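Local atomic coordinates of De Novo Protein OR329 (Artificial gene, PDB entry 4HXT), a protein that is a computationally designed armadillo-repeat protein with no known natural function, probably made as a scaffold in work on self-assembling cyclic homo-oligomers. Residues A[9-14]-A[47-52]; A[18-23]-A[58-63]; A[32-37]-A[73-78]; A[173-178]-A[192-197]; A[186-191]-A[223-228]. All coordinates share one frame; numbering follows the deposited sequence. Where two conformers were deposited one is given.

Contact 1: residues A[9-14]-A[47-52]; sequences KLLTST and EVLVKL
Leu11 lays its whole side chain over one flank of helix 45-52, where it overlaps Val48, Leu49 and Leu52. CB and CD1 of Leu11 share one methyl, CG1 of Val48, with CB resting against it at 3.6 Å. CD1 of Leu11 also reaches CD2 of Leu49, at 3.9 Å. The other branch of Leu11, CD2, turns to Leu52 and touches its CD1 at 3.6 Å, the two side chains crossing at about a right angle. In Val48 it is CG1 that stands anti to the backbone N (chi1 180°), which places that methyl against Leu11. Leu52 also reaches the backbone, its CD2 lying 3.5 Å from the carbonyl O of Leu11. That oxygen has a polar partner: it accepts a hydrogen bond from NE2 of Gln19. In the armadillo superhelix this is the meeting of the C-terminal part of helix 3-10 and the type I turn from Leu10 to Ser13 with helix 45-52, which probably plays a similar part further along the chain. Helix 16-30 touches Leu11 through Leu26, and helix 58-71 packs on Leu49 through Ala67, Leu68 and Ile71. Beyond Leu11 the packing thins to a marginal touch, in one conformer of Thr12, of its CG2 on CG1 of Val48 at 4.3 Å. The turn itself is held by backbone bonds, among them Ser13 N to Leu10 O at 3.0 Å.

Contact 2: residues A[18-23]-A[58-63]; sequences TQKEAA and SEVQKE
Lys20 lies with its aliphatic chain against helix 58-71, CD resting 3.4 Å from CB of Glu59 and CG 3.9 Å from CG2 of Val60. The two short helical segments run nearly parallel, with 12° between their directions and 8.8 Å between their axes, so successive turns of one meet successive turns of the other. These methylenes of Lys20 belong to the tight part, and so does the next turn. There CB of Ala23 meets CB of Glu63 at 3.8 Å, and the lack of a longer side chain at Ala23 lets the backbones come close, the CA atoms of Ala23 and Glu63 being 5.7 Å apart. OE1 of Gln19 lies 3.7 Å from CG2 of Val60, while NE2 of Gln19 is spent on the carbonyl O of Leu11. Only the charged ends are loose. The chain of Lys20 bends at chi3 (-79°), which turns CE away from the extended course, and NZ pairs with Glu17 in a salt bridge. Across the contact NZ of Lys20 stays 5.3 Å from OE1 of Glu59, whose nearer partner is Lys62, in a salt bridge whose hydrogen bond is weak. An alanine in place of Lys20 would probably leave CB of Glu59 and CG2 of Val60 without the methylenes that pack on them, and Glu17 without its cation. The carboxylate of Glu63 likewise looks elsewhere, to a long, weak ion pair with Arg66. The chemistry implies that methylenes and methyls make the join, whereas the charged ends are matched mainly within each helix and probably add only diffuse attraction between them.

Contact 3: residues A[32-37]-A[73-78]; sequences GPASAI and SGPDEA
Ile37 provides the main bump, its two ends entering two different hollows of the segment 73-78. CD1 settles over the bare backbone of Gly74, 3.7 Å from its CA. Glycine leaves just the room needed, since a CB at that position would point toward Ile37 and clash with CD1. The other branch, CG2, lies anti to the backbone N and meets CB of Ala78 at 3.8 Å, the short alanine side chain accommodating it. The same CG2 of Ile37 lies at a long 4.5 Å from CD of Pro75. The proline ring is the bump that goes the other way: its CG comes up to CB of Ala34 at 3.7 Å, and CD follows at 4.1 Å, so these ring atoms abut the single methyl of Ala34, which is exposed. Inward, Ile71 of helix 58-71 packs on both Ile37 and Ala78 and closes the buried end.

Pro33 and Pro75 occupy the N-cap positions of helices 34-42 and 76-84, each after a glycine in a Gly-Pro pair. The same helix start thus meets its counterpart one repeat later, side by side, as in the stacked repeats of an armadillo superhelix.

Contact 4: residues A[173-178]-A[192-197]; sequences EVLVKL and RALANI
Leu175 and Leu194 face each other across two helices that run in broadly opposed directions, crossing steeply with 138° between the short segments and 10.0 Å between their axes. Leu194 puts CD2 and CG against CB of Leu175, both at 4.0 Å, while Leu175 sends CD1 to CD1 of Ile197 at 3.6 Å, those two side chains crossing at a slant. The same CD1 of Leu175 lies 3.9 Å from CB of Ala193, so the end of Leu175 is received between an alanine and an isoleucine set one helical turn apart. On the other flank, CG2 of Val176 touches CD1 of Leu194 at 4.0 Å, and here the two side chains cross at about a right angle. Leu194 therefore lies against both Leu175 and Val176, its CD1 also coming near the carbonyl O of Leu175.

All five touching residues are buried. Leu137 adds to the packing on Leu175, Leu179 to that on Leu194, and Ala153 of helix 142-155 covers Ala193. Such apolar packing of helix 171-178 on the longer helix 184-197, within one repeat, is typical of the armadillo helical core.

Contact 5: residues A[186-191]-A[223-228]; sequences VQKEAA and STDSEV
The capped start of helix 226-241 forms one side of this contact, lying against helix 184-197 of the preceding armadillo repeat. Lys188 bridges the two with its aliphatic chain. Its CE packs on CG of Glu227 at 3.4 Å, and its CG on CG2 of Val228 at 3.7 Å, each pair of side chains crossing at about a right angle. A bend at chi3 (69°) turns CE out of the extended line of the lysine. NZ stays 4.3 Å from OD1 of Asp225, beyond a salt bridge, so any attraction between these opposite charges is probably modest. Asp225 is the N-cap: its OD2 accepts from N of Val228 at 3.0 Å through the anti lone pair, with an N-H...O angle of 149°. An alanine in place of Asp225 would probably leave the N-H of Val228 without its capping acceptor and the ammonium of Lys188 without its nearest carboxylate across the contact. Just before the cap, OG of Ser223 accepts from N of Asp225 in an ST turn. On the other flank, Gln187 lies across Val228 at about a right angle, OE1 being 3.9 Å from CG2, while its NE2 is bonded to the carbonyl O of Leu179. Leu220 packs on both Gln187 and Val228. One water links the segments here, donating to OE1 of Gln187 at 2.9 Å and lying 2.9 Å from OG of Ser223.

Contacts 1, 2 and 3 lie toward the N-terminal end of the superhelix, and contacts 4 and 5 come later in the chain. Contacts 1 and 2 touch, with centres 9 Å apart; contact 1 joins helix 3-10 to 45-52 and contact 2 joins 16-30 to 58-71, the helices on each side being successive. Contact 3 is about 20 Å from contact 2, between centres, and pairs helices 34-42 and 76-84. These three interleave along the chain. Contacts 4 and 5 share helix 184-197, one packing within a repeat and the other onto the next, with centres 11 Å apart. Contacts 1 and 4 lie on opposite sides of the chain's centre, consistent with an elongated solenoid of repeated local packing.

Contact 1: residues A[9-14]-A[47-52]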
# COMPACT_ATOMS: atom_id res chain seq x y z
N LYS A 9 19.27 -28.51 9.16
CA LYS A 9 20.22 -28.88 10.20
C LYS A 9 21.64 -28.82 9.65
O LYS A 9 22.57 -28.39 10.33
CB LYS A 9 19.93 -30.29 10.73
CG LYS A 9 20.67 -30.61 12.02
CD LYS A 9 20.51 -32.06 12.43
CE LYS A 9 21.05 -32.28 13.84
NZ LYS A 9 22.41 -31.70 14.00
N LEU A 10 21.79 -29.22 8.39
CA LEU A 10 23.10 -29.22 7.73
C LEU A 10 23.63 -27.80 7.51
O LEU A 10 24.82 -27.60 7.28
CB LEU A 10 23.00 -29.96 6.39
CG LEU A 10 22.66 -31.45 6.50
CD1 LEU A 10 22.40 -32.04 5.12
CD2 LEU A 10 23.81 -32.17 7.19
N LEU A 11 22.74 -26.82 7.57
CA LEU A 11 23.13 -25.43 7.38
C LEU A 11 24.07 -25.03 8.50
O LEU A 11 24.89 -24.12 8.35
CB LEU A 11 21.91 -24.52 7.41
CG LEU A 11 20.96 -24.63 6.22
CD1 LEU A 11 19.70 -23.81 6.48
CD2 LEU A 11 21.67 -24.16 4.95
N THR A 12 23.94 -25.73 9.58
CA THR A 12 24.78 -25.44 10.80
C THR A 12 26.04 -26.24 10.83
O THR A 12 26.79 -26.10 11.77
CB THR A 12 24.01 -25.79 12.10
OG1 THR A 12 23.64 -27.18 12.10
CG2 THR A 12 22.78 -24.94 12.21
N SER A 13 26.35 -27.00 9.80
CA SER A 13 27.60 -27.76 9.72
C SER A 13 28.78 -26.80 9.81
O SER A 13 28.66 -25.61 9.49
CB SER A 13 27.68 -28.54 8.40
OG SER A 13 28.93 -29.20 8.28
N THR A 14 29.93 -27.31 10.25
CA THR A 14 31.12 -26.48 10.38
C THR A 14 31.94 -26.52 9.10
O THR A 14 32.98 -25.87 8.98
CB THR A 14 32.01 -26.93 11.56
OG1 THR A 14 32.28 -28.34 11.44
CG2 THR A 14 31.32 -26.66 12.89
N GLU A 47 15.28 -18.33 9.78
CA GLU A 47 16.13 -17.86 10.87
C GLU A 47 17.56 -18.35 10.67
O GLU A 47 18.51 -17.58 10.79
CB GLU A 47 15.62 -18.38 12.22
CG GLU A 47 14.44 -17.62 12.83
CD GLU A 47 13.12 -17.92 12.14
OE1 GLU A 47 13.09 -18.79 11.25
OE2 GLU A 47 12.11 -17.30 12.51
N VAL A 48 17.71 -19.63 10.35
CA VAL A 48 19.03 -20.22 10.15
C VAL A 48 19.72 -19.63 8.92
O VAL A 48 20.91 -19.34 8.96
CB VAL A 48 18.93 -21.75 10.00
CG1 VAL A 48 20.30 -22.36 9.80
CG2 VAL A 48 18.25 -22.35 11.24
N LEU A 49 18.97 -19.44 7.84
CA LEU A 49 19.54 -18.87 6.62
C LEU A 49 20.00 -17.43 6.85
O LEU A 49 21.01 -17.00 6.30
CB LEU A 49 18.52 -18.90 5.48
CG LEU A 49 18.33 -20.28 4.86
CD1 LEU A 49 17.15 -20.25 3.91
CD2 LEU A 49 19.61 -20.71 4.13
N VAL A 50 19.24 -16.70 7.66
CA VAL A 50 19.57 -15.32 7.98
C VAL A 50 20.87 -15.29 8.78
O VAL A 50 21.67 -14.37 8.64
CB VAL A 50 18.44 -14.64 8.79
CG1 VAL A 50 18.94 -13.33 9.39
CG2 VAL A 50 17.25 -14.38 7.88
N LYS A 51 21.08 -16.30 9.61
CA LYS A 51 22.31 -16.36 10.38
C LYS A 51 23.48 -16.65 9.43
O LYS A 51 24.55 -16.07 9.57
CB LYS A 51 22.23 -17.46 11.44
CG LYS A 51 23.13 -17.19 12.64
CD LYS A 51 23.69 -18.47 13.23
CE LYS A 51 24.35 -18.22 14.58
NZ LYS A 51 23.35 -17.87 15.62
N LEU A 52 23.25 -17.53 8.45
CA LEU A 52 24.30 -17.86 7.49
C LEU A 52 24.73 -16.66 6.65
O LEU A 52 25.81 -16.67 6.06
CB LEU A 52 23.86 -18.99 6.56
CG LEU A 52 23.81 -20.41 7.13
CD1 LEU A 52 23.81 -21.41 5.97
CD2 LEU A 52 24.99 -20.67 8.03

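Contact 2: residues A[18-23]-A[58-63]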
# COMPACT_ATOMS: atom_id res chain seq x y z
N THR A 18 29.44 -28.38 3.18
CA THR A 18 28.15 -28.92 3.61
C THR A 18 27.13 -27.78 3.68
O THR A 18 26.00 -27.93 3.22
CB THR A 18 28.27 -29.57 5.00
OG1 THR A 18 29.29 -30.58 4.96
CG2 THR A 18 26.95 -30.21 5.41
N GLN A 19 27.53 -26.66 4.26
CA GLN A 19 26.65 -25.50 4.40
C GLN A 19 26.15 -24.98 3.06
O GLN A 19 24.95 -24.80 2.86
CB GLN A 19 27.38 -24.36 5.11
CG GLN A 19 27.62 -24.57 6.59
CD GLN A 19 28.15 -23.31 7.23
OE1 GLN A 19 29.19 -22.80 6.83
NE2 GLN A 19 27.43 -22.80 8.22
N LYS A 20 27.09 -24.72 2.15
CA LYS A 20 26.78 -24.21 0.81
C LYS A 20 25.81 -25.11 0.08
O LYS A 20 24.87 -24.65 -0.56
CB LYS A 20 28.05 -24.11 -0.02
CG LYS A 20 29.03 -23.06 0.46
CD LYS A 20 30.26 -22.97 -0.44
CE LYS A 20 31.26 -24.09 -0.17
NZ LYS A 20 32.51 -23.90 -0.95
N GLU A 21 26.06 -26.41 0.17
CA GLU A 21 25.27 -27.46 -0.46
C GLU A 21 23.87 -27.54 0.13
O GLU A 21 22.90 -27.74 -0.60
CB GLU A 21 25.99 -28.82 -0.24
CG GLU A 21 25.34 -30.01 -0.99
CD GLU A 21 25.27 -29.77 -2.49
OE1 GLU A 21 25.96 -28.84 -2.98
OE2 GLU A 21 24.54 -30.52 -3.16
N ALA A 22 23.75 -27.42 1.45
CA ALA A 22 22.44 -27.45 2.10
C ALA A 22 21.64 -26.21 1.67
O ALA A 22 20.45 -26.31 1.34
CB ALA A 22 22.59 -27.48 3.63
N ALA A 23 22.29 -25.05 1.69
CA ALA A 23 21.64 -23.81 1.31
C ALA A 23 21.25 -23.88 -0.16
O ALA A 23 20.17 -23.43 -0.55
CB ALA A 23 22.59 -22.64 1.53
N SER A 58 32.14 -15.86 1.84
CA SER A 58 31.27 -15.30 0.82
C SER A 58 30.47 -16.35 0.06
O SER A 58 29.35 -16.10 -0.38
CB SER A 58 32.08 -14.46 -0.18
OG SER A 58 32.62 -13.32 0.45
N GLU A 59 31.05 -17.54 -0.10
CA GLU A 59 30.35 -18.61 -0.80
C GLU A 59 29.10 -19.01 -0.03
O GLU A 59 28.06 -19.29 -0.63
CB GLU A 59 31.27 -19.82 -0.98
CG GLU A 59 32.45 -19.55 -1.88
CD GLU A 59 32.04 -19.00 -3.23
OE1 GLU A 59 31.26 -19.67 -3.94
OE2 GLU A 59 32.48 -17.88 -3.57
N VAL A 60 29.20 -19.04 1.29
CA VAL A 60 28.07 -19.40 2.13
C VAL A 60 27.05 -18.27 2.11
O VAL A 60 25.85 -18.51 2.00
CB VAL A 60 28.51 -19.66 3.58
CG1 VAL A 60 27.29 -19.89 4.47
CG2 VAL A 60 29.44 -20.87 3.64
N GLN A 61 27.53 -17.03 2.20
CA GLN A 61 26.65 -15.87 2.17
C GLN A 61 25.83 -15.85 0.89
O GLN A 61 24.61 -15.67 0.92
CB GLN A 61 27.46 -14.58 2.23
CG GLN A 61 28.19 -14.33 3.52
CD GLN A 61 28.90 -13.00 3.50
OE1 GLN A 61 29.73 -12.74 2.63
NE2 GLN A 61 28.57 -12.13 4.45
N LYS A 62 26.51 -16.02 -0.24
CA LYS A 62 25.85 -16.00 -1.54
C LYS A 62 24.76 -17.06 -1.66
O LYS A 62 23.67 -16.76 -2.15
CB LYS A 62 26.90 -16.17 -2.65
CG LYS A 62 26.70 -17.35 -3.57
CD LYS A 62 27.87 -17.49 -4.54
CE LYS A 62 27.74 -18.74 -5.39
NZ LYS A 62 28.88 -18.89 -6.34
N GLU A 63 25.04 -18.28 -1.20
CA GLU A 63 24.06 -19.36 -1.28
C GLU A 63 22.90 -19.16 -0.32
O GLU A 63 21.77 -19.51 -0.63
CB GLU A 63 24.72 -20.72 -1.02
CG GLU A 63 25.65 -21.19 -2.12
CD GLU A 63 25.00 -21.15 -3.50
OE1 GLU A 63 23.84 -21.58 -3.62
OE2 GLU A 63 25.66 -20.69 -4.45

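Contact 3: residues A[32-37]-A[73-78]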
# COMPACT_ATOMS: atom_id res chain seq x y z
N GLY A 32 10.47 -23.92 -6.06
CA GLY A 32 9.32 -24.72 -6.43
C GLY A 32 8.00 -24.12 -5.98
O GLY A 32 7.86 -22.89 -5.96
N PRO A 33 7.01 -24.95 -5.61
CA PRO A 33 5.69 -24.51 -5.16
C PRO A 33 5.74 -23.66 -3.90
O PRO A 33 6.78 -23.55 -3.26
CB PRO A 33 4.95 -25.83 -4.92
CG PRO A 33 5.61 -26.76 -5.88
CD PRO A 33 7.06 -26.42 -5.72
N ALA A 34 4.60 -23.07 -3.54
CA ALA A 34 4.51 -22.25 -2.34
C ALA A 34 4.50 -23.18 -1.13
O ALA A 34 4.89 -22.79 -0.03
CB ALA A 34 3.23 -21.41 -2.37
N SER A 35 4.04 -24.41 -1.35
CA SER A 35 3.98 -25.40 -0.30
C SER A 35 5.39 -25.80 0.11
O SER A 35 5.67 -26.01 1.29
CB SER A 35 3.20 -26.63 -0.78
OG SER A 35 3.76 -27.15 -1.97
N ALA A 36 6.27 -25.92 -0.88
CA ALA A 36 7.66 -26.28 -0.62
C ALA A 36 8.31 -25.16 0.21
O ALA A 36 9.09 -25.42 1.13
CB ALA A 36 8.41 -26.46 -1.93
N ILE A 37 7.98 -23.92 -0.13
CA ILE A 37 8.52 -22.77 0.58
C ILE A 37 8.01 -22.77 2.02
O ILE A 37 8.78 -22.51 2.95
CB ILE A 37 8.14 -21.45 -0.11
CG1 ILE A 37 8.81 -21.38 -1.49
CG2 ILE A 37 8.54 -20.27 0.74
CD1 ILE A 37 8.67 -20.04 -2.20
N SER A 73 10.24 -14.88 -2.85
CA SER A 73 9.41 -14.79 -4.04
C SER A 73 8.11 -15.57 -3.82
O SER A 73 7.28 -15.68 -4.72
CB SER A 73 10.15 -15.35 -5.26
OG SER A 73 10.31 -16.75 -5.18
N GLY A 74 7.95 -16.09 -2.60
CA GLY A 74 6.76 -16.86 -2.28
C GLY A 74 5.64 -16.05 -1.62
O GLY A 74 5.55 -14.84 -1.82
N PRO A 75 4.78 -16.71 -0.83
CA PRO A 75 3.66 -16.07 -0.13
C PRO A 75 4.10 -14.95 0.80
O PRO A 75 5.26 -14.92 1.23
CB PRO A 75 3.02 -17.23 0.64
CG PRO A 75 3.38 -18.43 -0.18
CD PRO A 75 4.82 -18.15 -0.53
N ASP A 76 3.18 -14.05 1.13
CA ASP A 76 3.50 -12.94 2.02
C ASP A 76 3.96 -13.45 3.38
O ASP A 76 4.72 -12.79 4.07
CB ASP A 76 2.30 -12.02 2.19
CG ASP A 76 1.97 -11.26 0.92
OD1 ASP A 76 2.87 -11.08 0.08
OD2 ASP A 76 0.81 -10.84 0.76
N GLU A 77 3.48 -14.64 3.76
CA GLU A 77 3.87 -15.22 5.04
C GLU A 77 5.35 -15.57 5.02
O GLU A 77 6.02 -15.48 6.05
CB GLU A 77 3.03 -16.47 5.34
CG GLU A 77 2.17 -16.98 4.18
CD GLU A 77 1.08 -16.00 3.77
OE1 GLU A 77 0.32 -15.56 4.66
OE2 GLU A 77 0.99 -15.68 2.57
N ALA A 78 5.86 -15.97 3.86
CA ALA A 78 7.27 -16.32 3.72
C ALA A 78 8.11 -15.04 3.88
O ALA A 78 9.12 -15.04 4.58
CB ALA A 78 7.53 -16.94 2.35

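Contact 4: residues A[173-178]-A[192-197]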
# COMPACT_ATOMS: atom_id res chain seq x y z
N GLU A 173 17.10 11.24 -10.08
CA GLU A 173 18.09 11.69 -11.04
C GLU A 173 18.85 10.49 -11.60
O GLU A 173 19.10 10.41 -12.80
CB GLU A 173 19.08 12.65 -10.37
CG GLU A 173 20.19 13.12 -11.29
CD GLU A 173 21.23 13.95 -10.55
OE1 GLU A 173 20.86 14.97 -9.93
OE2 GLU A 173 22.43 13.58 -10.59
N VAL A 174 19.22 9.57 -10.72
CA VAL A 174 19.97 8.39 -11.13
C VAL A 174 19.13 7.51 -12.07
O VAL A 174 19.61 7.07 -13.11
CB VAL A 174 20.42 7.56 -9.90
CG1 VAL A 174 21.26 6.38 -10.34
CG2 VAL A 174 21.21 8.45 -8.94
N LEU A 175 17.87 7.28 -11.70
CA LEU A 175 16.98 6.46 -12.52
C LEU A 175 16.75 7.07 -13.90
O LEU A 175 16.62 6.36 -14.89
CB LEU A 175 15.64 6.25 -11.81
CG LEU A 175 15.66 5.37 -10.55
CD1 LEU A 175 14.34 5.49 -9.79
CD2 LEU A 175 15.92 3.91 -10.94
N VAL A 176 16.69 8.40 -13.96
CA VAL A 176 16.48 9.08 -15.24
C VAL A 176 17.71 8.86 -16.11
O VAL A 176 17.60 8.70 -17.33
CB VAL A 176 16.23 10.59 -15.03
CG1 VAL A 176 16.30 11.32 -16.36
CG2 VAL A 176 14.87 10.79 -14.39
N LYS A 177 18.88 8.82 -15.49
CA LYS A 177 20.12 8.58 -16.22
C LYS A 177 20.09 7.17 -16.82
O LYS A 177 20.55 6.96 -17.94
CB LYS A 177 21.33 8.69 -15.28
CG LYS A 177 22.61 8.12 -15.87
CD LYS A 177 23.71 8.00 -14.83
CE LYS A 177 24.96 7.37 -15.42
NZ LYS A 177 24.68 6.01 -15.97
N LEU A 178 19.55 6.22 -16.06
CA LEU A 178 19.47 4.84 -16.52
C LEU A 178 18.44 4.61 -17.63
O LEU A 178 18.43 3.55 -18.25
CB LEU A 178 19.17 3.91 -15.35
CG LEU A 178 20.31 3.74 -14.34
CD1 LEU A 178 19.91 2.74 -13.27
CD2 LEU A 178 21.56 3.28 -15.05
N ARG A 192 10.02 1.54 -15.24
CA ARG A 192 8.94 1.10 -14.35
C ARG A 192 9.05 1.83 -13.02
O ARG A 192 8.06 2.28 -12.46
CB ARG A 192 9.00 -0.42 -14.13
CG ARG A 192 7.87 -0.96 -13.25
CD ARG A 192 7.77 -2.49 -13.34
NE ARG A 192 8.91 -3.18 -12.75
CZ ARG A 192 9.02 -3.46 -11.45
NH1 ARG A 192 8.06 -3.12 -10.61
NH2 ARG A 192 10.09 -4.11 -11.00
N ALA A 193 10.27 1.96 -12.51
CA ALA A 193 10.48 2.64 -11.23
C ALA A 193 9.98 4.08 -11.29
O ALA A 193 9.30 4.55 -10.38
CB ALA A 193 11.96 2.63 -10.85
N LEU A 194 10.29 4.78 -12.38
CA LEU A 194 9.86 6.16 -12.53
C LEU A 194 8.34 6.28 -12.69
O LEU A 194 7.74 7.21 -12.18
CB LEU A 194 10.57 6.82 -13.72
CG LEU A 194 12.05 7.09 -13.44
CD1 LEU A 194 12.76 7.46 -14.72
CD2 LEU A 194 12.17 8.22 -12.40
N ALA A 195 7.74 5.33 -13.41
CA ALA A 195 6.29 5.34 -13.60
C ALA A 195 5.64 5.18 -12.23
O ALA A 195 4.62 5.81 -11.93
CB ALA A 195 5.85 4.20 -14.53
N ASN A 196 6.23 4.33 -11.40
CA ASN A 196 5.71 4.08 -10.06
C ASN A 196 5.93 5.29 -9.15
O ASN A 196 5.05 5.68 -8.39
CB ASN A 196 6.35 2.83 -9.46
CG ASN A 196 5.83 1.56 -10.11
OD1 ASN A 196 4.82 1.59 -10.81
ND2 ASN A 196 6.50 0.45 -9.86
N ILE A 197 7.12 5.87 -9.24
CA ILE A 197 7.44 7.05 -8.45
C ILE A 197 6.47 8.16 -8.83
O ILE A 197 6.03 8.94 -7.99
CB ILE A 197 8.89 7.53 -8.73
CG1 ILE A 197 9.88 6.54 -8.10
CG2 ILE A 197 9.09 8.94 -8.20
CD1 ILE A 197 11.32 6.80 -8.45

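Contact 5: residues A[186-191]-A[223-228]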
# COMPACT_ATOMS: atom_id res chain seq x y z
N VAL A 186 17.92 -3.12 -17.58
CA VAL A 186 18.11 -1.98 -16.68
C VAL A 186 17.17 -0.84 -17.06
O VAL A 186 16.53 -0.23 -16.20
CB VAL A 186 19.57 -1.47 -16.74
CG1 VAL A 186 19.70 -0.15 -15.99
CG2 VAL A 186 20.49 -2.51 -16.12
N GLN A 187 17.08 -0.57 -18.36
CA GLN A 187 16.23 0.50 -18.86
C GLN A 187 14.76 0.23 -18.52
O GLN A 187 14.04 1.13 -18.08
CB GLN A 187 16.42 0.62 -20.37
CG GLN A 187 15.61 1.70 -21.03
CD GLN A 187 15.90 1.78 -22.52
OE1 GLN A 187 15.83 0.78 -23.23
NE2 GLN A 187 16.22 2.98 -23.00
N LYS A 188 14.33 -1.01 -18.72
CA LYS A 188 12.96 -1.39 -18.43
C LYS A 188 12.62 -1.17 -16.95
O LYS A 188 11.57 -0.63 -16.62
CB LYS A 188 12.74 -2.86 -18.82
CG LYS A 188 13.05 -3.12 -20.30
CD LYS A 188 13.08 -4.61 -20.65
CE LYS A 188 11.70 -5.24 -20.58
NZ LYS A 188 11.73 -6.65 -21.05
N GLU A 189 13.52 -1.59 -16.06
CA GLU A 189 13.30 -1.43 -14.63
C GLU A 189 13.34 0.05 -14.21
O GLU A 189 12.58 0.48 -13.33
CB GLU A 189 14.37 -2.19 -13.84
CG GLU A 189 14.34 -3.70 -14.00
CD GLU A 189 13.06 -4.33 -13.48
OE1 GLU A 189 12.29 -3.66 -12.75
OE2 GLU A 189 12.83 -5.52 -13.78
N ALA A 190 14.22 0.82 -14.84
CA ALA A 190 14.32 2.24 -14.53
C ALA A 190 13.03 2.94 -14.94
O ALA A 190 12.54 3.82 -14.24
CB ALA A 190 15.52 2.85 -15.25
N ALA A 191 12.49 2.55 -16.10
CA ALA A 191 11.25 3.15 -16.59
C ALA A 191 10.08 2.79 -15.69
O ALA A 191 9.22 3.63 -15.41
CB ALA A 191 10.98 2.68 -18.02
N SER A 223 10.83 4.08 -28.32
CA SER A 223 11.60 2.86 -28.06
C SER A 223 11.02 1.66 -28.80
O SER A 223 9.80 1.52 -28.90
CB SER A 223 11.62 2.56 -26.56
OG SER A 223 12.18 1.27 -26.31
N THR A 224 11.89 0.80 -29.31
CA THR A 224 11.44 -0.39 -30.02
C THR A 224 11.02 -1.47 -29.02
O THR A 224 10.46 -2.50 -29.39
CB THR A 224 12.54 -0.96 -30.94
OG1 THR A 224 13.75 -1.13 -30.20
CG2 THR A 224 12.79 -0.02 -32.12
N ASP A 225 11.31 -1.22 -27.74
CA ASP A 225 10.94 -2.15 -26.67
C ASP A 225 9.58 -1.71 -26.14
O ASP A 225 9.47 -0.69 -25.47
CB ASP A 225 11.98 -2.10 -25.55
CG ASP A 225 11.73 -3.16 -24.48
OD1 ASP A 225 12.37 -4.23 -24.55
OD2 ASP A 225 10.90 -2.93 -23.59
N SER A 226 8.55 -2.50 -26.42
CA SER A 226 7.19 -2.18 -26.00
C SER A 226 7.01 -1.99 -24.49
O SER A 226 6.18 -1.20 -24.05
CB SER A 226 6.21 -3.25 -26.49
OG SER A 226 6.52 -4.51 -25.93
N GLU A 227 7.77 -2.74 -23.69
CA GLU A 227 7.68 -2.62 -22.24
C GLU A 227 8.17 -1.25 -21.80
O GLU A 227 7.57 -0.62 -20.93
CB GLU A 227 8.51 -3.72 -21.57
CG GLU A 227 8.79 -3.51 -20.08
CD GLU A 227 7.53 -3.43 -19.24
OE1 GLU A 227 6.46 -3.87 -19.71
OE2 GLU A 227 7.62 -2.95 -18.09
N VAL A 228 9.25 -0.78 -22.41
CA VAL A 228 9.79 0.54 -22.09
C VAL A 228 8.78 1.59 -22.51
O VAL A 228 8.51 2.53 -21.78
CB VAL A 228 11.12 0.80 -22.83
CG1 VAL A 228 11.60 2.22 -22.53
CG2 VAL A 228 12.16 -0.21 -22.40
O HOH W 1 15.02 1.76 -25.87